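Local coordinates for protein PKS (Streptomyces albus, PDB 4OQJ) that acts as a ketosynthase in oxazolomycin biosynthesis, probably extending the polyketide chain by decarboxylative condensation with a carrier-protein-bound extender unit, at the interface of chains A and B. Residues are numbered along the deposited sequence; one frame, centred on the assembly and turned at random. Chains: chain A/B, PKS.

The four contacts lie along one two-fold symmetric interface of the ketosynthase dimer. Between the centres of their C-alpha atoms, contacts 1 and 2 are about 17 Å apart, contacts 2 and 3 about 15 Å, contacts 3 and 4 about 15 Å, and contacts 1 and 4 about 33 Å. Contacts 2 and 3 draw on strand 186-190, helix 171-180 and the threonine seen as B:Thr191 in contact 2 and A:Thr191 in contact 3; helix 195-209 starts in contact 3 and ends in contact 1. Helix 157-167 of contact 4 runs into the charged loop 168-170. Because contact 3 touches the catalytic-cysteine turn, dimerisation and active-site structure are probably coupled.

Contact 1: the interface of chains A and B. Residues chain A 201, 205-206, 209; chain B 205-206, 209, 211.
Helix 195-209, which follows the catalytic-cysteine turn of the ketosynthase fold, packs its C-terminal end against the same helix of the partner, A:Leu205 facing B:Ser209 and B:Leu205 facing A:Ser209. In each pair the branch carbon of the leucine meets the serine hydroxyl, CG of A:Leu205 lying 3.5 Å from OG of B:Ser209. That hydroxyl also turns back into its own helix: OG of B:Ser209 donates to the carbonyl O of B:Leu205 at 2.8 Å, approaching from above the carbonyl plane, and A:Ser209 does the same in its chain. The leucine thus packs against a hydroxyl whose hydrogen bond is made within its own helix. Beside it, A:His201 swings its ring outward, CG anti to the backbone N (chi1 171°), and NE2 donates to OD2 of B:Asp211 at 2.9 Å. The bond is nearly straight, 166° at the hydrogen; the acceptor lies in the imidazole plane, while the N-H meets OD2 on the syn side but tilted out of the carboxylate plane, with ring and carboxylate turned 32° apart. From the anti side, OG of B:Ser206 donates to the same oxygen, so two bonds grip it. One leucine methyl also reaches this carboxylate, CD2 of A:Leu205 lying 3.6 Å from OD2 of B:Asp211.

Contact 2: the interface of chains A and B. Residues chain A 174, 186-188; chain B 191, 289, 439, 441.
This is a small, mixed polar and apolar patch of a homodimer interface, in which the start of strand 186-190 and one side of helix 171-180 of one ketosynthase fit against strand ends and loops of the other, helping to hold the two subunits in register. A:Ser186 and B:Thr441 carry the polar link: the threonine hydroxyl OG1 donates to the backbone O of A:Ser186 at 2.8 Å, lying in the carbonyl plane and on a lone pair. The same hydroxyl is an acceptor: ND2 of B:Asn289 donates to OG1 of B:Thr441 at 3.0 Å, 162° at the hydrogen, with OG1 close to the amide plane. ND2 of B:Asn289 also donates to the backbone O of B:Gly439 at 3.0 Å. B:Asn289 is therefore a second-shell residue that probably helps to orient the hydroxyl: by occupying OG1 as an acceptor it favours the O-H pointing to A:Ser186. A:Thr174 crosses B:Thr441 at about a right angle. Its OG1 lies between its backbone N and carbonyl carbon (chi1 59°), which puts the methyl CG2 of A:Thr174 anti to the carbonyl carbon and 3.5 Å from OG1 of B:Thr441. CB of A:Thr174 rests 3.3 Å from the backbone O of B:Gly439. At the other end of the patch the methyl of B:Thr191 packs on the strand backbone, CG2 lying 3.5 Å from O of A:Ser186 and 3.8 Å from CA of A:Val187.

Contact 3: the interface of chains A and B. Residues chain A 169, 190-192, 195; chain B 168, 170-171, 188.
Strands 186-190 of the two chains pair antiparallel through A:Asn190 and B:Ser188, N of A:Asn190 donating to O of B:Ser188 at 2.9 Å and N of B:Ser188 returning a bond to O of A:Asn190 at 3.1 Å. The strand leads into the TACS motif of ketosynthases, whose nucleophilic cysteine directly follows A:Ala192. B:Asp170 inserts its carboxylate beside this turn. OD2 of B:Asp170 accepts from the backbone N of A:Ala192 at 3.0 Å on its anti lone pair, and from the amide ND2 of A:Asn190 at 3.2 Å, which reaches it from above the carboxylate plane; amide and carboxylate are turned 63° apart. The other oxygen, OD1 of B:Asp170, uses its syn lone pair for the side-chain nitrogen NZ of A:Lys169 at 2.6 Å. A bend at chi2 (-126°) precedes the extended end of the lysine, which crosses both aspartates at about a right angle. A second salt bridge joins NZ of A:Lys169 to OD2 of B:Asp168 at 2.8 Å, from above that carboxylate's plane, and the two acids probably favour a charged lysine. Behind the turn, OG1 of A:Thr195 accepts from N of A:Thr191 and donates to O of A:Ala192 at 2.7 Å. CB of A:Ala192 touches the ring of B:Phe171 at CE1, 4.0 Å away.

Contact 4: the interface of chains A and B. Residues chain A 140, 142, 145-146, 225; chain B 152, 160, 164.
Apolar packing centres on the ring of B:Tyr152, inserted among side chains of A:Leu140, A:Leu145 and A:His146. CD1 of A:Leu145 sits over one face, towards the rim, 4.0 Å from CZ of B:Tyr152. The opposite face is backed from its own chain by CG of B:Arg160. A:Leu140, its CG anti to the backbone N (chi1 174°), sends CD2 towards the oncoming tyrosine, 3.6 Å from the phenol OH of B:Tyr152. The same methyl touches the selenomethionine B:Met164, CD2 of A:Leu140 lying 3.9 Å from its CG. Aromatic contact is edge to edge: NE2 of A:His146 comes 3.4 Å from CE1 of B:Tyr152, each atom in the plane of the other ring, while within its own chain CB of A:Thr142 lies over the centre of the imidazole. Among the polar groups, NH1 of B:Arg160 approaches NE2 of A:His146 to 3.5 Å, with guanidinium and imidazole planes 48° apart. The arginine is steadied within its chain, NE donating to the backbone O of B:Tyr152 at 2.8 Å. In the fold, the loop at A:Leu140 and short helix 142-147 of one subunit pack against helices 149-153 and 157-167 of the other.

Contact 1: the interface of chains A and B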
loop_
_atom_site.group_PDB
_atom_site.type_symbol
_atom_site.label_atom_id
_atom_site.label_comp_id
_atom_site.label_asym_id
_atom_site.label_seq_id
_atom_site.Cartn_x
_atom_site.Cartn_y
_atom_site.Cartn_z
ATOM N N HIS A 201 5.698 0.149 -7.370
ATOM C CA HIS A 201 6.195 -1.121 -6.853
ATOM C C HIS A 201 5.048 -2.040 -6.439
ATOM O O HIS A 201 5.024 -3.230 -6.798
ATOM C CB HIS A 201 7.120 -0.869 -5.682
ATOM C CG HIS A 201 7.521 -2.102 -4.947
ATOM N ND1 HIS A 201 8.539 -2.922 -5.376
ATOM C CD2 HIS A 201 7.068 -2.625 -3.786
ATOM C CE1 HIS A 201 8.699 -3.906 -4.504
ATOM N NE2 HIS A 201 7.821 -3.751 -3.531
ATOM N N LEU A 205 3.838 -5.687 -7.909
ATOM C CA LEU A 205 3.678 -6.871 -7.035
ATOM C C LEU A 205 2.277 -7.476 -7.188
ATOM O O LEU A 205 2.107 -8.698 -7.308
ATOM C CB LEU A 205 3.905 -6.498 -5.573
ATOM C CG LEU A 205 5.107 -7.122 -4.877
ATOM C CD1 LEU A 205 6.402 -6.832 -5.639
ATOM C CD2 LEU A 205 5.186 -6.596 -3.460
ATOM N N SER A 206 1.269 -6.610 -7.193
ATOM C CA SER A 206 -0.110 -7.059 -7.397
ATOM C C SER A 206 -0.285 -7.791 -8.714
ATOM O O SER A 206 -0.899 -8.861 -8.758
ATOM C CB SER A 206 -1.075 -5.879 -7.367
ATOM O OG SER A 206 -1.745 -5.813 -6.138
ATOM N N SER A 209 1.412 -11.146 -8.733
ATOM C CA SER A 209 0.739 -12.090 -7.837
ATOM C C SER A 209 -0.623 -12.528 -8.372
ATOM O O SER A 209 -1.192 -13.499 -7.883
ATOM C CB SER A 209 0.532 -11.472 -6.454
ATOM O OG SER A 209 1.766 -11.077 -5.868
ATOM N N LEU B 205 1.964 -10.266 0.616
ATOM C CA LEU B 205 2.517 -10.165 -0.753
ATOM C C LEU B 205 4.008 -9.806 -0.714
ATOM O O LEU B 205 4.836 -10.397 -1.422
ATOM C CB LEU B 205 1.770 -9.108 -1.562
ATOM C CG LEU B 205 0.971 -9.592 -2.764
ATOM C CD1 LEU B 205 -0.037 -10.671 -2.364
ATOM C CD2 LEU B 205 0.272 -8.410 -3.401
ATOM N N SER B 206 4.349 -8.838 0.130
ATOM C CA SER B 206 5.750 -8.450 0.307
ATOM C C SER B 206 6.614 -9.613 0.758
ATOM O O SER B 206 7.698 -9.835 0.210
ATOM C CB SER B 206 5.877 -7.326 1.330
ATOM O OG SER B 206 6.075 -6.093 0.694
ATOM N N SER B 209 7.075 -12.193 -1.937
ATOM C CA SER B 209 7.905 -11.681 -3.031
ATOM C C SER B 209 9.369 -11.522 -2.624
ATOM O O SER B 209 10.231 -11.357 -3.482
ATOM C CB SER B 209 7.393 -10.323 -3.511
ATOM O OG SER B 209 6.044 -10.398 -3.951
ATOM N N ASP B 211 10.473 -8.930 -0.452
ATOM C CA ASP B 211 10.813 -7.583 -0.004
ATOM C C ASP B 211 11.428 -7.632 1.403
ATOM O O ASP B 211 12.163 -6.724 1.793
ATOM C CB ASP B 211 9.585 -6.656 0.051
ATOM C CG ASP B 211 9.082 -6.208 -1.320
ATOM O OD1 ASP B 211 9.816 -6.380 -2.315
ATOM O OD2 ASP B 211 7.934 -5.655 -1.380
#

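Contact 2: the interface of chains A and B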
loop_
_atom_site.group_PDB
_atom_site.type_symbol
_atom_site.label_atom_id
_atom_site.label_comp_id
_atom_site.label_asym_id
_atom_site.label_seq_id
_atom_site.Cartn_x
_atom_site.Cartn_y
_atom_site.Cartn_z
ATOM N N THR A 174 -10.089 4.729 -4.036
ATOM C CA THR A 174 -11.420 4.149 -4.134
ATOM C C THR A 174 -12.433 5.040 -4.885
ATOM O O THR A 174 -13.311 4.523 -5.561
ATOM C CB THR A 174 -11.985 3.835 -2.744
ATOM O OG1 THR A 174 -12.055 5.040 -1.971
ATOM C CG2 THR A 174 -11.111 2.797 -2.050
ATOM N N SER A 186 -7.829 -1.569 -4.779
ATOM C CA SER A 186 -7.764 -0.128 -4.875
ATOM C C SER A 186 -7.316 0.408 -3.530
ATOM O O SER A 186 -8.042 0.328 -2.532
ATOM C CB SER A 186 -9.121 0.428 -5.303
ATOM O OG SER A 186 -9.490 -0.151 -6.565
ATOM N N VAL A 187 -6.097 0.917 -3.502
ATOM C CA VAL A 187 -5.409 1.158 -2.252
ATOM C C VAL A 187 -4.726 2.521 -2.266
ATOM O O VAL A 187 -4.001 2.854 -3.205
ATOM C CB VAL A 187 -4.352 0.055 -1.983
ATOM C CG1 VAL A 187 -3.679 0.253 -0.621
ATOM C CG2 VAL A 187 -5.000 -1.320 -2.041
ATOM N N SER A 188 -4.965 3.316 -1.234
ATOM C CA SER A 188 -4.202 4.552 -1.080
ATOM C C SER A 188 -2.907 4.236 -0.350
ATOM O O SER A 188 -2.902 3.628 0.723
ATOM C CB SER A 188 -4.998 5.625 -0.350
ATOM O OG SER A 188 -6.168 5.930 -1.094
ATOM N N THR B 191 -7.530 2.279 3.201
ATOM C CA THR B 191 -8.727 1.966 2.423
ATOM C C THR B 191 -9.953 2.061 3.324
ATOM O O THR B 191 -10.885 1.267 3.216
ATOM C CB THR B 191 -8.643 0.545 1.803
ATOM O OG1 THR B 191 -8.528 -0.431 2.846
ATOM C CG2 THR B 191 -7.422 0.428 0.885
ATOM N N ASN B 289 -12.129 -4.457 -5.373
ATOM C CA ASN B 289 -13.008 -3.303 -5.196
ATOM C C ASN B 289 -14.307 -3.561 -5.930
ATOM O O ASN B 289 -14.321 -4.232 -6.977
ATOM C CB ASN B 289 -12.349 -2.010 -5.686
ATOM C CG ASN B 289 -13.158 -0.772 -5.339
ATOM O OD1 ASN B 289 -14.143 -0.435 -6.019
ATOM N ND2 ASN B 289 -12.760 -0.093 -4.273
ATOM N N GLY B 439 -16.089 3.054 0.162
ATOM C CA GLY B 439 -15.318 3.236 -1.057
ATOM C C GLY B 439 -15.136 1.926 -1.801
ATOM O O GLY B 439 -14.626 1.891 -2.938
ATOM N N THR B 441 -13.442 -1.086 -1.220
ATOM C CA THR B 441 -12.331 -2.034 -1.242
ATOM C C THR B 441 -12.595 -3.092 -0.174
ATOM O O THR B 441 -12.752 -2.778 1.008
ATOM C CB THR B 441 -10.979 -1.346 -1.047
ATOM O OG1 THR B 441 -10.633 -0.688 -2.269
ATOM C CG2 THR B 441 -9.874 -2.365 -0.713
#

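Contact 3: the interface of chains A and B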
loop_
_atom_site.group_PDB
_atom_site.type_symbol
_atom_site.label_atom_id
_atom_site.label_comp_id
_atom_site.label_asym_id
_atom_site.label_seq_id
_atom_site.Cartn_x
_atom_site.Cartn_y
_atom_site.Cartn_z
ATOM N N LYS A 169 -7.207 10.878 2.867
ATOM C CA LYS A 169 -6.294 10.231 1.907
ATOM C C LYS A 169 -6.832 8.897 1.400
ATOM O O LYS A 169 -6.600 8.520 0.249
ATOM C CB LYS A 169 -4.922 9.999 2.553
ATOM C CG LYS A 169 -4.234 11.268 3.004
ATOM C CD LYS A 169 -2.825 11.387 2.430
ATOM C CE LYS A 169 -2.180 12.677 2.885
ATOM N NZ LYS A 169 -0.751 12.746 2.503
ATOM N N ASN A 190 0.941 5.802 0.752
ATOM C CA ASN A 190 1.602 7.059 1.059
ATOM C C ASN A 190 2.936 6.837 1.780
ATOM O O ASN A 190 2.967 6.187 2.819
ATOM C CB ASN A 190 0.683 7.915 1.927
ATOM C CG ASN A 190 -0.413 8.575 1.133
ATOM O OD1 ASN A 190 -1.549 8.090 1.078
ATOM N ND2 ASN A 190 -0.074 9.687 0.491
ATOM N N THR A 191 4.016 7.385 1.217
ATOM C CA THR A 191 5.339 7.350 1.835
ATOM C C THR A 191 6.049 8.676 1.584
ATOM O O THR A 191 7.254 8.717 1.349
ATOM C CB THR A 191 6.196 6.184 1.273
ATOM O OG1 THR A 191 6.374 6.353 -0.138
ATOM C CG2 THR A 191 5.507 4.838 1.523
ATOM N N ALA A 192 5.289 9.757 1.622
ATOM C CA ALA A 192 5.823 11.090 1.340
ATOM C C ALA A 192 6.481 11.162 -0.056
ATOM O O ALA A 192 5.877 10.731 -1.031
ATOM C CB ALA A 192 6.806 11.514 2.452
ATOM N N THR A 195 6.252 8.291 -2.584
ATOM C CA THR A 195 4.936 7.698 -2.828
ATOM C C THR A 195 4.738 7.151 -4.241
ATOM O O THR A 195 4.231 6.048 -4.412
ATOM C CB THR A 195 3.810 8.733 -2.555
ATOM O OG1 THR A 195 3.779 9.040 -1.153
ATOM C CG2 THR A 195 2.455 8.209 -2.999
ATOM N N ASP B 168 0.633 13.863 9.178
ATOM C CA ASP B 168 0.074 13.362 7.929
ATOM C C ASP B 168 0.130 11.823 7.919
ATOM O O ASP B 168 0.994 11.207 8.559
ATOM C CB ASP B 168 0.800 13.973 6.735
ATOM C CG ASP B 168 -0.097 14.082 5.507
ATOM O OD1 ASP B 168 -1.328 13.905 5.653
ATOM O OD2 ASP B 168 0.420 14.365 4.409
ATOM N N ASP B 170 1.039 9.673 5.888
ATOM C CA ASP B 170 2.266 9.142 5.294
ATOM C C ASP B 170 3.297 8.714 6.306
ATOM O O ASP B 170 4.193 7.942 5.968
ATOM C CB ASP B 170 2.955 10.179 4.405
ATOM C CG ASP B 170 2.069 10.722 3.336
ATOM O OD1 ASP B 170 0.974 11.213 3.675
ATOM O OD2 ASP B 170 2.474 10.668 2.143
ATOM N N PHE B 171 3.223 9.251 7.520
ATOM C CA PHE B 171 4.358 9.115 8.429
ATOM C C PHE B 171 4.150 8.067 9.505
ATOM O O PHE B 171 5.061 7.813 10.270
ATOM C CB PHE B 171 4.690 10.488 9.025
ATOM C CG PHE B 171 5.048 11.493 7.973
ATOM C CD1 PHE B 171 6.274 11.433 7.329
ATOM C CD2 PHE B 171 4.138 12.455 7.565
ATOM C CE1 PHE B 171 6.602 12.338 6.318
ATOM C CE2 PHE B 171 4.463 13.354 6.560
ATOM C CZ PHE B 171 5.692 13.290 5.931
ATOM N N SER B 188 2.494 3.480 4.341
ATOM C CA SER B 188 1.173 3.778 4.888
ATOM C C SER B 188 0.123 3.418 3.850
ATOM O O SER B 188 0.184 3.848 2.696
ATOM C CB SER B 188 1.049 5.234 5.314
ATOM O OG SER B 188 2.007 5.511 6.324
#

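Contact 4: the interface of chains A and B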
loop_
_atom_site.group_PDB
_atom_site.type_symbol
_atom_site.label_atom_id
_atom_site.label_comp_id
_atom_site.label_asym_id
_atom_site.label_seq_id
_atom_site.Cartn_x
_atom_site.Cartn_y
_atom_site.Cartn_z
ATOM N N LEU A 140 -0.364 16.178 1.474
ATOM C CA LEU A 140 -1.040 16.822 2.580
ATOM C C LEU A 140 -2.266 17.568 2.073
ATOM O O LEU A 140 -2.158 18.340 1.126
ATOM C CB LEU A 140 -0.091 17.795 3.278
ATOM C CG LEU A 140 -0.698 18.654 4.384
ATOM C CD1 LEU A 140 -1.112 17.795 5.594
ATOM C CD2 LEU A 140 0.301 19.731 4.805
ATOM N N THR A 142 -4.138 20.366 2.169
ATOM C CA THR A 142 -4.212 21.734 2.661
ATOM C C THR A 142 -5.556 22.370 2.280
ATOM O O THR A 142 -5.924 23.401 2.825
ATOM C CB THR A 142 -3.041 22.594 2.125
ATOM O OG1 THR A 142 -2.889 22.396 0.711
ATOM C CG2 THR A 142 -1.718 22.201 2.834
ATOM N N LEU A 145 -7.558 21.697 5.380
ATOM C CA LEU A 145 -7.052 22.497 6.486
ATOM C C LEU A 145 -7.328 23.992 6.300
ATOM O O LEU A 145 -7.699 24.668 7.253
ATOM C CB LEU A 145 -5.546 22.256 6.656
ATOM C CG LEU A 145 -5.145 20.852 7.113
ATOM C CD1 LEU A 145 -3.617 20.651 7.065
ATOM C CD2 LEU A 145 -5.674 20.607 8.510
ATOM N N HIS A 146 -7.131 24.509 5.087
ATOM C CA HIS A 146 -7.323 25.944 4.822
ATOM C C HIS A 146 -8.756 26.262 4.400
ATOM O O HIS A 146 -9.502 26.893 5.142
ATOM C CB HIS A 146 -6.375 26.440 3.730
ATOM C CG HIS A 146 -4.918 26.284 4.051
ATOM N ND1 HIS A 146 -3.925 26.765 3.225
ATOM C CD2 HIS A 146 -4.284 25.699 5.096
ATOM C CE1 HIS A 146 -2.745 26.486 3.745
ATOM N NE2 HIS A 146 -2.934 25.841 4.880
ATOM N N ASP A 225 -2.733 26.641 -1.660
ATOM C CA ASP A 225 -2.293 28.031 -1.805
ATOM C C ASP A 225 -1.164 28.193 -2.832
ATOM O O ASP A 225 -0.316 29.087 -2.704
ATOM C CB ASP A 225 -1.863 28.613 -0.446
ATOM C CG ASP A 225 -0.713 27.850 0.196
ATOM O OD1 ASP A 225 -0.070 27.020 -0.488
ATOM O OD2 ASP A 225 -0.453 28.080 1.397
ATOM N N TYR B 152 -2.254 25.470 13.341
ATOM C CA TYR B 152 -1.754 25.317 11.973
ATOM C C TYR B 152 -1.947 26.574 11.110
ATOM O O TYR B 152 -1.003 27.048 10.480
ATOM C CB TYR B 152 -2.431 24.130 11.272
ATOM C CG TYR B 152 -1.818 23.833 9.916
ATOM C CD1 TYR B 152 -2.268 24.470 8.763
ATOM C CD2 TYR B 152 -0.769 22.933 9.795
ATOM C CE1 TYR B 152 -1.686 24.210 7.527
ATOM C CE2 TYR B 152 -0.187 22.669 8.570
ATOM C CZ TYR B 152 -0.651 23.310 7.442
ATOM O OH TYR B 152 -0.063 23.043 6.229
ATOM N N ARG B 160 4.390 24.722 10.374
ATOM C CA ARG B 160 3.464 23.922 9.582
ATOM C C ARG B 160 4.138 22.643 9.084
ATOM O O ARG B 160 3.554 21.560 9.124
ATOM C CB ARG B 160 2.933 24.738 8.407
ATOM C CG ARG B 160 1.877 25.756 8.817
ATOM C CD ARG B 160 1.382 26.547 7.635
ATOM N NE ARG B 160 0.296 27.443 8.013
ATOM C CZ ARG B 160 -0.464 28.099 7.145
ATOM N NH1 ARG B 160 -0.263 27.960 5.840
ATOM N NH2 ARG B 160 -1.429 28.893 7.581
HETATM N N MSE B 164 3.137 18.850 9.736
HETATM C CA MSE B 164 2.888 17.884 8.672
HETATM C C MSE B 164 3.617 16.556 8.917
HETATM O O MSE B 164 3.020 15.476 8.763
HETATM C CB MSE B 164 3.305 18.456 7.313
HETATM C CG MSE B 164 3.190 17.461 6.157
HETATM SE SE MSE B 164 4.031 18.124 4.518
HETATM C CE MSE B 164 5.905 17.734 5.004
#